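Side-chain contacts in tryptophan decarboxylase 1 (Oryza sativa subsp. japonica, PDB 6KHO), which decarboxylates L-tryptophan to tryptamine and 5-hydroxy-L-tryptophan to serotonin, using pyridoxal 5'-phosphate as cofactor: residues A210-S215 with T272-A277; H329-T334 with N432-C437; L484-G489 with H496-A501. All coordinates share one frame; numbering follows the deposited sequence.

Interaction 1: A210-S215 with T272-A277. With PLP (pyridoxal-5'-phosphate), chain C.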
loop_
_atom_site.group_PDB
_atom_site.type_symbol
_atom_site.label_atom_id
_atom_site.label_comp_id
_atom_site.label_asym_id
_atom_site.label_seq_id
_atom_site.Cartn_x
_atom_site.Cartn_y
_atom_site.Cartn_z
ATOM N N ALA A 210 -25.003 5.515 -3.181
ATOM C CA ALA A 210 -25.656 6.600 -2.463
ATOM C C ALA A 210 -24.742 7.817 -2.361
ATOM O O ALA A 210 -23.509 7.714 -2.393
ATOM C CB ALA A 210 -26.064 6.135 -1.063
ATOM N N ASP A 211 -25.357 8.995 -2.220
ATOM C CA ASP A 211 -24.543 10.191 -2.069
ATOM C C ASP A 211 -23.817 10.248 -0.728
ATOM O O ASP A 211 -23.014 11.160 -0.529
ATOM C CB ASP A 211 -25.388 11.457 -2.268
ATOM C CG ASP A 211 -26.509 11.598 -1.256
ATOM O OD1 ASP A 211 -26.570 10.813 -0.288
ATOM O OD2 ASP A 211 -27.354 12.508 -1.440
ATOM N N GLN A 212 -24.082 9.323 0.197
ATOM C CA GLN A 212 -23.295 9.237 1.428
ATOM C C GLN A 212 -22.040 8.382 1.263
ATOM O O GLN A 212 -21.225 8.308 2.191
ATOM C CB GLN A 212 -24.151 8.666 2.566
ATOM C CG GLN A 212 -25.373 9.515 2.926
ATOM C CD GLN A 212 -25.002 10.958 3.177
ATOM O OE1 GLN A 212 -24.280 11.271 4.129
ATOM N NE2 GLN A 212 -25.475 11.850 2.313
ATOM N N THR A 213 -21.870 7.733 0.117
ATOM C CA THR A 213 -20.710 6.880 -0.095
ATOM C C THR A 213 -19.438 7.716 -0.082
ATOM O O THR A 213 -19.418 8.851 -0.566
ATOM C CB THR A 213 -20.856 6.120 -1.417
ATOM O OG1 THR A 213 -22.031 5.304 -1.358
ATOM C CG2 THR A 213 -19.644 5.221 -1.683
ATOM N N HIS A 214 -18.378 7.155 0.501
ATOM C CA HIS A 214 -17.107 7.859 0.603
ATOM C C HIS A 214 -16.631 8.324 -0.762
ATOM O O HIS A 214 -16.773 7.613 -1.764
ATOM C CB HIS A 214 -16.061 6.949 1.244
ATOM C CG HIS A 214 -14.911 7.689 1.851
ATOM N ND1 HIS A 214 -13.855 8.163 1.103
ATOM C CD2 HIS A 214 -14.653 8.039 3.132
ATOM C CE1 HIS A 214 -12.990 8.764 1.901
ATOM N NE2 HIS A 214 -13.451 8.703 3.136
ATOM N N SER A 215 -16.068 9.539 -0.795
ATOM C CA SER A 215 -15.631 10.137 -2.054
ATOM C C SER A 215 -14.640 9.259 -2.803
ATOM O O SER A 215 -14.556 9.349 -4.033
ATOM C CB SER A 215 -15.004 11.507 -1.798
ATOM O OG SER A 215 -13.936 11.410 -0.873
ATOM N N THR A 272 -21.694 4.812 7.028
ATOM C CA THR A 272 -21.132 5.860 6.186
ATOM C C THR A 272 -20.254 6.800 7.009
ATOM O O THR A 272 -20.408 6.936 8.221
ATOM C CB THR A 272 -22.232 6.688 5.513
ATOM O OG1 THR A 272 -23.016 7.331 6.522
ATOM C CG2 THR A 272 -23.127 5.819 4.616
ATOM N N THR A 273 -19.348 7.486 6.310
ATOM C CA THR A 273 -18.357 8.321 6.981
ATOM C C THR A 273 -19.002 9.526 7.657
ATOM O O THR A 273 -18.622 9.897 8.774
ATOM C CB THR A 273 -17.306 8.781 5.971
ATOM O OG1 THR A 273 -16.648 7.635 5.410
ATOM C CG2 THR A 273 -16.269 9.657 6.648
ATOM N N SER A 274 -19.975 10.152 6.997
ATOM C CA SER A 274 -20.557 11.379 7.532
ATOM C C SER A 274 -21.349 11.112 8.807
ATOM O O SER A 274 -21.046 11.667 9.868
ATOM C CB SER A 274 -21.444 12.048 6.478
ATOM O OG SER A 274 -22.054 13.202 7.028
ATOM N N SER A 275 -22.369 10.252 8.728
ATOM C CA SER A 275 -23.313 10.106 9.826
ATOM C C SER A 275 -23.587 8.655 10.209
ATOM O O SER A 275 -24.549 8.397 10.942
ATOM C CB SER A 275 -24.633 10.813 9.476
ATOM O OG SER A 275 -25.356 10.100 8.485
ATOM N N ASN A 276 -22.766 7.705 9.750
ATOM C CA ASN A 276 -22.968 6.281 10.041
ATOM C C ASN A 276 -24.350 5.802 9.602
ATOM O O ASN A 276 -25.013 5.038 10.303
ATOM C CB ASN A 276 -22.742 5.973 11.518
ATOM C CG ASN A 276 -21.293 5.660 11.829
ATOM O OD1 ASN A 276 -20.443 5.642 10.930
ATOM N ND2 ASN A 276 -21.003 5.401 13.097
ATOM N N ALA A 277 -24.787 6.254 8.431
ATOM C CA ALA A 277 -25.955 5.646 7.816
ATOM C C ALA A 277 -25.620 4.215 7.390
ATOM O O ALA A 277 -24.453 3.858 7.193
ATOM C CB ALA A 277 -26.425 6.475 6.619
HETATM N N1 PLP C . -15.107 4.080 3.313
HETATM C C2 PLP C . -15.563 4.237 4.606
HETATM C C2A PLP C . -16.982 3.938 4.978
HETATM C C3 PLP C . -14.697 4.686 5.590
HETATM O O3 PLP C . -15.152 4.837 6.873
HETATM C C4 PLP C . -13.370 4.964 5.283
HETATM C C4A PLP C . -12.355 5.076 6.384
HETATM C C5 PLP C . -12.912 4.808 3.983
HETATM C C6 PLP C . -13.789 4.368 2.995
HETATM C C5A PLP C . -11.462 5.143 3.700
HETATM O O4P PLP C . -11.009 4.685 2.448
HETATM P P PLP C . -9.431 4.404 2.183
HETATM O O1P PLP C . -8.600 5.574 2.635
HETATM O O2P PLP C . -9.276 4.148 0.704
HETATM O O3P PLP C . -8.946 3.195 2.962
HETATM O O HOH W 1 -19.310 6.617 3.533
HETATM O O HOH W 2 -20.509 9.935 4.296
HETATM O O HOH W 3 -24.161 9.637 6.240
#

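Interaction 2: H329-T334 with N432-C437. With PLP (pyridoxal-5'-phosphate), chain C.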
loop_
_atom_site.group_PDB
_atom_site.type_symbol
_atom_site.label_atom_id
_atom_site.label_comp_id
_atom_site.label_asym_id
_atom_site.label_seq_id
_atom_site.Cartn_x
_atom_site.Cartn_y
_atom_site.Cartn_z
ATOM N N HIS A 329 -7.818 -1.589 10.445
ATOM C CA HIS A 329 -7.075 -0.413 10.889
ATOM C C HIS A 329 -7.978 0.758 11.254
ATOM O O HIS A 329 -7.469 1.814 11.642
ATOM C CB HIS A 329 -6.003 0.002 9.860
ATOM C CG HIS A 329 -6.527 0.653 8.612
ATOM N ND1 HIS A 329 -6.094 0.281 7.357
ATOM C CD2 HIS A 329 -7.372 1.696 8.421
ATOM C CE1 HIS A 329 -6.674 1.044 6.446
ATOM N NE2 HIS A 329 -7.457 1.909 7.066
ATOM N N LYS A 330 -9.295 0.596 11.163
ATOM C CA LYS A 330 -10.194 1.561 11.779
ATOM C C LYS A 330 -10.484 1.122 13.205
ATOM O O LYS A 330 -9.858 1.615 14.144
ATOM C CB LYS A 330 -11.496 1.695 10.983
ATOM C CG LYS A 330 -11.284 2.259 9.607
ATOM C CD LYS A 330 -11.663 3.703 9.539
ATOM C CE LYS A 330 -12.255 4.005 8.184
ATOM N NZ LYS A 330 -11.697 5.253 7.640
ATOM N N TRP A 331 -11.376 0.145 13.368
ATOM C CA TRP A 331 -11.957 -0.171 14.669
ATOM C C TRP A 331 -11.582 -1.567 15.176
ATOM O O TRP A 331 -12.307 -2.134 16.000
ATOM C CB TRP A 331 -13.484 -0.024 14.573
ATOM C CG TRP A 331 -14.209 0.255 15.864
ATOM C CD1 TRP A 331 -13.660 0.486 17.102
ATOM C CD2 TRP A 331 -15.629 0.326 16.037
ATOM N NE1 TRP A 331 -14.663 0.701 18.031
ATOM C CE2 TRP A 331 -15.877 0.600 17.400
ATOM C CE3 TRP A 331 -16.723 0.188 15.162
ATOM C CZ2 TRP A 331 -17.172 0.737 17.909
ATOM C CZ3 TRP A 331 -17.998 0.320 15.666
ATOM C CH2 TRP A 331 -18.216 0.593 17.025
ATOM N N LEU A 332 -10.474 -2.150 14.726
ATOM C CA LEU A 332 -10.120 -3.473 15.248
ATOM C C LEU A 332 -8.662 -3.528 15.715
ATOM O O LEU A 332 -7.976 -4.549 15.567
ATOM C CB LEU A 332 -10.417 -4.563 14.220
ATOM C CG LEU A 332 -10.747 -5.937 14.812
ATOM C CD1 LEU A 332 -12.061 -5.875 15.584
ATOM C CD2 LEU A 332 -10.791 -7.019 13.731
ATOM N N MET A 333 -8.169 -2.422 16.284
ATOM C CA MET A 333 -6.910 -2.379 17.051
ATOM C C MET A 333 -5.696 -2.849 16.257
ATOM O O MET A 333 -4.733 -3.360 16.835
ATOM C CB MET A 333 -7.024 -3.199 18.337
ATOM C CG MET A 333 -7.835 -2.491 19.416
ATOM S SD MET A 333 -8.119 -3.545 20.841
ATOM C CE MET A 333 -9.305 -4.656 20.169
ATOM N N THR A 334 -5.719 -2.673 14.942
ATOM C CA THR A 334 -4.618 -3.059 14.068
ATOM C C THR A 334 -4.103 -1.805 13.374
ATOM O O THR A 334 -4.856 -1.152 12.648
ATOM C CB THR A 334 -5.092 -4.088 13.036
ATOM O OG1 THR A 334 -5.645 -5.241 13.698
ATOM C CG2 THR A 334 -3.948 -4.524 12.157
ATOM N N ASN A 432 -25.880 4.578 15.436
ATOM C CA ASN A 432 -25.793 3.136 15.218
ATOM C C ASN A 432 -24.563 2.505 15.861
ATOM O O ASN A 432 -24.621 1.344 16.291
ATOM C CB ASN A 432 -25.777 2.825 13.718
ATOM C CG ASN A 432 -27.099 3.134 13.048
ATOM O OD1 ASN A 432 -28.149 2.744 13.543
ATOM N ND2 ASN A 432 -27.051 3.853 11.924
ATOM N N PHE A 433 -23.452 3.234 15.932
ATOM C CA PHE A 433 -22.196 2.651 16.393
ATOM C C PHE A 433 -21.553 3.546 17.444
ATOM O O PHE A 433 -22.176 3.815 18.474
ATOM C CB PHE A 433 -21.294 2.392 15.185
ATOM C CG PHE A 433 -21.975 1.553 14.118
ATOM C CD1 PHE A 433 -22.192 0.196 14.323
ATOM C CD2 PHE A 433 -22.442 2.130 12.948
ATOM C CE1 PHE A 433 -22.838 -0.574 13.362
ATOM C CE2 PHE A 433 -23.088 1.371 11.977
ATOM C CZ PHE A 433 -23.288 0.015 12.184
ATOM N N ALA A 434 -20.322 4.015 17.220
ATOM C CA ALA A 434 -19.632 4.819 18.227
ATOM C C ALA A 434 -19.451 6.268 17.786
ATOM O O ALA A 434 -18.614 6.985 18.351
ATOM C CB ALA A 434 -18.281 4.196 18.588
ATOM N N LEU A 435 -20.216 6.714 16.794
ATOM C CA LEU A 435 -20.180 8.090 16.320
ATOM C C LEU A 435 -21.504 8.765 16.658
ATOM O O LEU A 435 -22.579 8.217 16.377
ATOM C CB LEU A 435 -19.921 8.151 14.813
ATOM C CG LEU A 435 -20.171 9.483 14.090
ATOM C CD1 LEU A 435 -19.000 10.451 14.288
ATOM C CD2 LEU A 435 -20.437 9.248 12.611
ATOM N N VAL A 436 -21.422 9.952 17.257
ATOM C CA VAL A 436 -22.592 10.763 17.582
ATOM C C VAL A 436 -22.527 12.037 16.752
ATOM O O VAL A 436 -21.507 12.737 16.761
ATOM C CB VAL A 436 -22.656 11.095 19.083
ATOM C CG1 VAL A 436 -23.784 12.082 19.354
ATOM C CG2 VAL A 436 -22.830 9.837 19.903
ATOM N N CYS A 437 -23.607 12.342 16.039
ATOM C CA CYS A 437 -23.714 13.592 15.300
ATOM C C CYS A 437 -24.644 14.526 16.071
ATOM O O CYS A 437 -25.765 14.140 16.415
ATOM C CB CYS A 437 -24.239 13.355 13.879
ATOM S SG CYS A 437 -23.097 12.495 12.734
HETATM N N1 PLP C . -15.107 4.080 3.313
HETATM C C2 PLP C . -15.563 4.237 4.606
HETATM C C2A PLP C . -16.982 3.938 4.978
HETATM C C3 PLP C . -14.697 4.686 5.590
HETATM O O3 PLP C . -15.152 4.837 6.873
HETATM C C4 PLP C . -13.370 4.964 5.283
HETATM C C4A PLP C . -12.355 5.076 6.384
HETATM C C5 PLP C . -12.912 4.808 3.983
HETATM C C6 PLP C . -13.789 4.368 2.995
HETATM C C5A PLP C . -11.462 5.143 3.700
HETATM O O4P PLP C . -11.009 4.685 2.448
HETATM P P PLP C . -9.431 4.404 2.183
HETATM O O1P PLP C . -8.600 5.574 2.635
HETATM O O2P PLP C . -9.276 4.148 0.704
HETATM O O3P PLP C . -8.946 3.195 2.962
#

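Interaction 3: L484-G489 with H496-A501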
loop_
_atom_site.group_PDB
_atom_site.type_symbol
_atom_site.label_atom_id
_atom_site.label_comp_id
_atom_site.label_asym_id
_atom_site.label_seq_id
_atom_site.Cartn_x
_atom_site.Cartn_y
_atom_site.Cartn_z
ATOM N N LEU A 484 -21.606 18.785 13.969
ATOM C CA LEU A 484 -20.358 18.357 14.580
ATOM C C LEU A 484 -20.378 16.843 14.753
ATOM O O LEU A 484 -21.344 16.285 15.290
ATOM C CB LEU A 484 -20.151 19.042 15.935
ATOM C CG LEU A 484 -19.991 20.568 15.933
ATOM C CD1 LEU A 484 -19.450 21.073 17.268
ATOM C CD2 LEU A 484 -19.090 21.018 14.793
ATOM N N ARG A 485 -19.313 16.183 14.301
ATOM C CA ARG A 485 -19.115 14.766 14.578
ATOM C C ARG A 485 -18.333 14.578 15.876
ATOM O O ARG A 485 -17.367 15.300 16.146
ATOM C CB ARG A 485 -18.370 14.090 13.425
ATOM C CG ARG A 485 -19.121 14.083 12.107
ATOM C CD ARG A 485 -18.232 13.579 10.975
ATOM N NE ARG A 485 -18.184 12.118 10.901
ATOM C CZ ARG A 485 -17.249 11.368 11.484
ATOM N NH1 ARG A 485 -16.282 11.930 12.212
ATOM N NH2 ARG A 485 -17.283 10.045 11.351
ATOM N N PHE A 486 -18.758 13.598 16.673
ATOM C CA PHE A 486 -18.045 13.155 17.870
ATOM C C PHE A 486 -17.807 11.648 17.735
ATOM O O PHE A 486 -18.700 10.842 18.022
ATOM C CB PHE A 486 -18.827 13.487 19.144
ATOM C CG PHE A 486 -17.988 13.458 20.395
ATOM C CD1 PHE A 486 -17.170 14.531 20.725
ATOM C CD2 PHE A 486 -18.013 12.354 21.236
ATOM C CE1 PHE A 486 -16.400 14.507 21.875
ATOM C CE2 PHE A 486 -17.239 12.317 22.389
ATOM C CZ PHE A 486 -16.431 13.394 22.711
ATOM N N ALA A 487 -16.605 11.272 17.291
ATOM C CA ALA A 487 -16.266 9.883 16.994
ATOM C C ALA A 487 -15.448 9.322 18.152
ATOM O O ALA A 487 -14.269 9.660 18.312
ATOM C CB ALA A 487 -15.507 9.789 15.672
ATOM N N VAL A 488 -16.082 8.468 18.945
ATOM C CA VAL A 488 -15.502 7.894 20.153
ATOM C C VAL A 488 -14.631 6.701 19.776
ATOM O O VAL A 488 -14.937 5.979 18.821
ATOM C CB VAL A 488 -16.634 7.480 21.117
ATOM C CG1 VAL A 488 -16.155 6.470 22.143
ATOM C CG2 VAL A 488 -17.252 8.708 21.798
ATOM N N GLY A 489 -13.528 6.498 20.510
ATOM C CA GLY A 489 -12.829 5.228 20.439
ATOM C C GLY A 489 -11.318 5.241 20.295
ATOM O O GLY A 489 -10.705 4.170 20.198
ATOM N N HIS A 496 -13.877 8.978 31.237
ATOM C CA HIS A 496 -13.776 10.311 31.821
ATOM C C HIS A 496 -13.315 11.336 30.789
ATOM O O HIS A 496 -13.649 12.521 30.905
ATOM C CB HIS A 496 -12.864 10.289 33.053
ATOM C CG HIS A 496 -11.422 10.012 32.752
ATOM N ND1 HIS A 496 -10.547 10.992 32.336
ATOM C CD2 HIS A 496 -10.695 8.873 32.837
ATOM C CE1 HIS A 496 -9.345 10.468 32.165
ATOM N NE2 HIS A 496 -9.410 9.182 32.461
ATOM N N HIS A 497 -12.600 10.897 29.747
ATOM C CA HIS A 497 -12.240 11.815 28.668
ATOM C C HIS A 497 -13.479 12.296 27.917
ATOM O O HIS A 497 -13.557 13.466 27.521
ATOM C CB HIS A 497 -11.266 11.144 27.691
ATOM C CG HIS A 497 -9.926 10.811 28.282
ATOM N ND1 HIS A 497 -9.549 9.521 28.583
ATOM C CD2 HIS A 497 -8.869 11.596 28.602
ATOM C CE1 HIS A 497 -8.322 9.524 29.078
ATOM N NE2 HIS A 497 -7.886 10.771 29.099
ATOM N N VAL A 498 -14.445 11.401 27.686
ATOM C CA VAL A 498 -15.651 11.783 26.954
ATOM C C VAL A 498 -16.504 12.727 27.795
ATOM O O VAL A 498 -17.031 13.724 27.292
ATOM C CB VAL A 498 -16.445 10.531 26.528
ATOM C CG1 VAL A 498 -17.750 10.936 25.866
ATOM C CG2 VAL A 498 -15.618 9.648 25.585
ATOM N N ARG A 499 -16.648 12.431 29.088
ATOM C CA ARG A 499 -17.426 13.303 29.968
ATOM C C ARG A 499 -16.792 14.682 30.085
ATOM O O ARG A 499 -17.494 15.696 30.014
ATOM C CB ARG A 499 -17.579 12.659 31.341
ATOM C CG ARG A 499 -18.480 11.438 31.343
ATOM C CD ARG A 499 -18.710 10.939 32.755
ATOM N NE ARG A 499 -19.561 9.755 32.796
ATOM C CZ ARG A 499 -20.890 9.786 32.734
ATOM N NH1 ARG A 499 -21.526 10.944 32.625
ATOM N NH2 ARG A 499 -21.587 8.658 32.787
ATOM N N SER A 500 -15.466 14.745 30.256
ATOM C CA SER A 500 -14.785 16.038 30.294
ATOM C C SER A 500 -14.927 16.791 28.973
ATOM O O SER A 500 -14.989 18.029 28.959
ATOM C CB SER A 500 -13.302 15.852 30.630
ATOM O OG SER A 500 -13.137 15.271 31.910
ATOM N N ALA A 501 -14.959 16.062 27.854
ATOM C CA ALA A 501 -15.223 16.696 26.566
ATOM C C ALA A 501 -16.607 17.340 26.543
ATOM O O ALA A 501 -16.779 18.433 25.994
ATOM C CB ALA A 501 -15.086 15.671 25.439
#

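Interaction 1: A210-S215 with T272-A277
His214 and Thr273 meet in the cofactor pocket of this PLP-dependent decarboxylase, where the loops after strands 205-210 and 262-269 come together. One face of the His214 imidazole lies over the pyridine ring, with PLP C6 3.6 Å from the imidazole plane and offset toward the rim. The first torsion places CG opposite the backbone N (chi1 -159°), which carries the ring out over the cofactor. Thr273 OG1 meets the edge of this ring in its plane, 3.1 Å from His214 CD2. The same OG1 lies 3.5 Å from PLP O3. His214 ND1 caps Thr216 N at the start of helix 215-223, which helps to fix the turn of the imidazole. His214 also packs on Val380 of the second subunit.

Away from PLP, Gln212 CB touches Thr272 CG2 at 3.7 Å. Polar contact is made by water. Gln212 O accepts from two waters; one takes the N-H of Thr273 and the other that of Ser274. A third water donates to Gln212 OE1 at 2.7 Å and is hydrogen-bonded to Thr272 OG1 and Ser275 OG. Gln212 NE2 donates to Asp211 OD1 (3.0 Å, 159°), reaching it from above the carboxylate plane. Both ends of the Gln212 amide are thus held. Water, rather than direct hydrogen bonds, couples the loops, while the helix cap and Thr273 help to set His214, a serotonin-binding residue, against the cofactor face.

Interaction 2: H329-T334 with N432-C437
Trp331 and Ala434 are the nearest backbone pair, yet their CA atoms stand 9.8 Å apart. Segment 329-334 carries the weakly bonded end of a short helix and then continues as loop. Segment 432-437 is loop up to Ala434 and becomes strand at Leu435. The indole of Trp331 spans the gap between them.

Its CG lies anti to the backbone N (chi1 -156°), which sends the six-membered ring toward the other segment. The far rim of that ring does the touching. Trp331 CZ2 lies 3.7 Å from Ala434 CB. Trp331 CZ3 lies 3.9 Å from Phe433 CB, and CH2 is within 4.0 Å of both CB atoms. Phe433 therefore offers its CB, while its phenyl ring leads away and takes Asn432 CB over one face, 3.4 Å above the plane. The contact is apolar and buried. An alanine in place of Trp331 would probably open a gap beside Ala434 and Phe433 CB and leave Asp408 without the indole N-H.

The bent chain of Lys330 leaves roughly at right angles to the indole and runs to the cofactor. Its NZ is joined to PLP C4A at 1.4 Å, consistent with the internal aldimine known for this lysine, though the modelled angle at NZ is too tight for the chemistry to be read from it. Trp331 thus follows directly on the cofactor lysine.

Tyr301, a residue of the PLP pocket, stacks on the indole and its OH is hydrogen-bonded to Ala434 N. On helix 386-420, Asp408 OD2 binds Trp331 NE1 and the His404 ring meets the indole at about 75°. The indole thus lies between helix 386-420 and the loop that leads into strand 435-440.

Interaction 3: L484-G489 with H496-A501
Phe486 and Val498 join strand 481-487 to helix 495-513 in the C-terminal small domain, as in other fold type I PLP enzymes of the group II decarboxylases. Here the helix packs beside a four-stranded antiparallel sheet. A short loop links strand and helix, so the contact is local in sequence.

Hydrogen bonds shape each side of the contact. Backbone bonds tie Phe486 to Val436 and Val488 to Ala434, both in the segment that leads into and forms the adjacent strand 435-440. In the helix, Ser500 N binds His496 O and Ala501 N binds His497 O. At the strand end, Gly489 N is hydrogen-bonded to Gln493 OE1 in the linking loop.

Aromatic and cationic neighbours place the strand in the fold. The phenyl ring of Phe486 is stacked with Phe415 of helix 386-420 and with Phe101, so aromatic neighbours help to enclose it. Arg485, the residue before it, makes a cation-pi contact with Phe104, a serotonin-binding residue.

The contacts across the two segments are all apolar. With chi1 at -162° the ring of Phe486 reaches out to the helix. Val498 and Ala501, three residues apart in the helix, face the strand together, and the far end of the ring meets both. Val498 CG1 touches Phe486 CE2 at 3.8 Å, coming obliquely. The other branch of Val498 turns to the strand end, where its CG2 is 4.2 Å from Val488 CG2. Val498 thus uses one methyl for each partner. Ala501 CB sits at the edge of the Phe486 ring, near its plane, 3.8 Å from Phe486 CZ and 4.0 Å from Phe486 CE1.

Interactions 1 and 2 both reach PLP: the first places a histidine over its ring, and the second includes the lysine bonded to it, next to Trp331. Their centres lie 14 Å apart. They touch through Asn432 ND2 and Asn276 O, probably hydrogen-bonded at 2.9 Å. Interactions 2 and 3 share a sheet, since strands 435-440 and 481-487 are neighbours; Phe486 N is 2.9 Å from Val436 O. Interaction 3 is farther from the cofactor, but Arg485 connects it to interaction 1: its NH2 lies 2.9 Å from Thr273 O and its NE 3.1 Å from Ser274 O. The C-terminal sheet is thus tied to a pocket loop.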